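Local coordinates for natterin-like protein (PDB 6IUL) that probably binds cell-surface glycans through a jacalin-like lectin domain and forms membrane pores with an aerolysin-type module, acting as a cytotoxic lamprey immune protein, at residues G39-R43 / R88-I92. Residues are numbered along the deposited sequence; the frame is centred on the assembly and turned at random.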
loop_
_atom_site.group_PDB
_atom_site.type_symbol
_atom_site.label_atom_id
_atom_site.label_comp_id
_atom_site.label_asym_id
_atom_site.label_seq_id
_atom_site.Cartn_x
_atom_site.Cartn_y
_atom_site.Cartn_z
ATOM N N GLY A 39 19.069 48.149 -2.075
ATOM C CA GLY A 39 20.396 48.395 -1.656
ATOM C C GLY A 39 20.691 48.125 -0.207
ATOM O O GLY A 39 21.717 47.545 0.114
ATOM N N TRP A 40 19.789 48.504 0.660
ATOM C CA TRP A 40 20.039 48.439 2.102
ATOM C C TRP A 40 18.874 47.732 2.829
ATOM O O TRP A 40 18.608 47.949 4.024
ATOM C CB TRP A 40 20.303 49.862 2.698
ATOM C CG TRP A 40 19.260 50.910 2.293
ATOM C CD1 TRP A 40 19.175 51.575 1.067
ATOM C CD2 TRP A 40 18.216 51.455 3.110
ATOM N NE1 TRP A 40 18.118 52.453 1.093
ATOM C CE2 TRP A 40 17.531 52.430 2.330
ATOM C CE3 TRP A 40 17.798 51.224 4.426
ATOM C CZ2 TRP A 40 16.405 53.129 2.805
ATOM C CZ3 TRP A 40 16.689 51.933 4.919
ATOM C CH2 TRP A 40 16.005 52.887 4.102
ATOM N N GLN A 41 18.166 46.878 2.116
ATOM C CA GLN A 41 17.006 46.217 2.703
ATOM C C GLN A 41 16.486 45.073 1.841
ATOM O O GLN A 41 16.818 44.981 0.638
ATOM C CB GLN A 41 15.859 47.225 2.944
ATOM C CG GLN A 41 15.139 47.645 1.690
ATOM C CD GLN A 41 15.816 48.805 0.935
ATOM O OE1 GLN A 41 16.998 48.830 0.725
ATOM N NE2 GLN A 41 15.027 49.696 0.470
ATOM N N VAL A 42 15.707 44.190 2.481
ATOM C CA VAL A 42 14.724 43.399 1.767
ATOM C C VAL A 42 13.531 44.325 1.531
ATOM O O VAL A 42 12.986 44.853 2.492
ATOM C CB VAL A 42 14.285 42.170 2.583
ATOM C CG1 VAL A 42 13.043 41.503 1.939
ATOM C CG2 VAL A 42 15.453 41.207 2.716
ATOM N N ARG A 43 13.159 44.529 0.254
ATOM C CA ARG A 43 12.090 45.437 -0.105
ATOM C C ARG A 43 10.711 44.831 0.068
ATOM O O ARG A 43 9.747 45.515 0.438
ATOM C CB ARG A 43 12.248 45.876 -1.560
ATOM C CG ARG A 43 13.275 46.973 -1.793
ATOM C CD ARG A 43 12.412 48.194 -2.216
ATOM N NE ARG A 43 12.233 48.149 -3.652
ATOM C CZ ARG A 43 11.589 49.055 -4.406
ATOM N NH1 ARG A 43 10.920 50.073 -3.906
ATOM N NH2 ARG A 43 11.649 48.946 -5.718
ATOM N N ARG A 88 16.139 47.491 9.266
ATOM C CA ARG A 88 15.341 46.643 8.352
ATOM C C ARG A 88 15.857 45.230 8.339
ATOM O O ARG A 88 16.979 44.947 8.776
ATOM C CB ARG A 88 15.373 47.266 6.918
ATOM C CG ARG A 88 14.304 48.371 6.872
ATOM C CD ARG A 88 14.441 49.304 5.753
ATOM N NE ARG A 88 13.348 50.243 5.721
ATOM C CZ ARG A 88 13.259 51.334 6.483
ATOM N NH1 ARG A 88 14.137 51.585 7.417
ATOM N NH2 ARG A 88 12.241 52.162 6.341
ATOM N N LEU A 89 15.049 44.328 7.793
ATOM C CA LEU A 89 15.522 42.993 7.468
ATOM C C LEU A 89 16.540 43.150 6.347
ATOM O O LEU A 89 16.298 43.888 5.398
ATOM C CB LEU A 89 14.353 42.085 7.027
ATOM C CG LEU A 89 14.728 40.676 6.597
ATOM C CD1 LEU A 89 15.309 39.862 7.777
ATOM C CD2 LEU A 89 13.514 39.951 6.029
ATOM N N GLY A 90 17.649 42.436 6.445
ATOM C CA GLY A 90 18.747 42.607 5.487
ATOM C C GLY A 90 18.921 41.422 4.542
ATOM O O GLY A 90 19.399 41.564 3.426
ATOM N N ALA A 91 18.596 40.228 5.024
ATOM C CA ALA A 91 18.787 39.036 4.243
ATOM C C ALA A 91 18.034 37.849 4.816
ATOM O O ALA A 91 17.795 37.776 6.006
ATOM C CB ALA A 91 20.280 38.709 4.181
ATOM N N ILE A 92 17.720 36.905 3.931
ATOM C CA ILE A 92 17.131 35.629 4.270
ATOM C C ILE A 92 17.939 34.527 3.569
ATOM O O ILE A 92 18.207 34.592 2.377
ATOM C CB ILE A 92 15.705 35.539 3.712
ATOM C CG1 ILE A 92 14.826 36.623 4.320
ATOM C CG2 ILE A 92 15.105 34.151 3.956
ATOM C CD1 ILE A 92 13.553 36.880 3.538
#
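The guanidinium of R88 presents one face to the six-membered ring of W40, with W40 CH2 standing 3.9 Å above the centre of that face. The two planes are turned 61° apart, so this is an oblique meeting and not a flat stack. W40 CZ3 lies 3.6 Å from R88 CD and equally near R88 NH1. W40 gets there because its CG is wedged between backbone N and carbonyl carbon (chi1 49°), which carries the far end of the indole over to the arginine. On one face of the indole sits the amide oxygen of the next residue: Q41 OE1 lies toward the rim and accepts a 2.8 Å hydrogen bond from W40 N. The glutamine chain, bent at chi2 (-85°), turns its amide back to that N-H. Q41 CB rests 3.8 Å from R88 CD, where the arginine runs extended from CG to NE. The polar end of R88 is held from outside, by a salt bridge from NE to D134, which also takes a weak hydrogen bond from Q41 NE2.

Further along, backbone joins backbone: V42 N donates to L89 O, a nearly straight bond of 3.0 Å. Beside it V42 CG2 packs on L89 CG at 4.0 Å, in the buried part of the contact.

The contact joins strand 42-49, with the loop that leads into it, to strand 89-96; the two strands belong to different four-stranded antiparallel sheets of the jacalin-like lectin domain. G90 and A91 form a classic beta bulge opposite W81 of strand 75-82. I135 of strand 135-155 touches both V42 and L89 and shares backbone hydrogen bonds with each, bringing in the third sheet of the beta-prism characteristic of jacalin-like lectins.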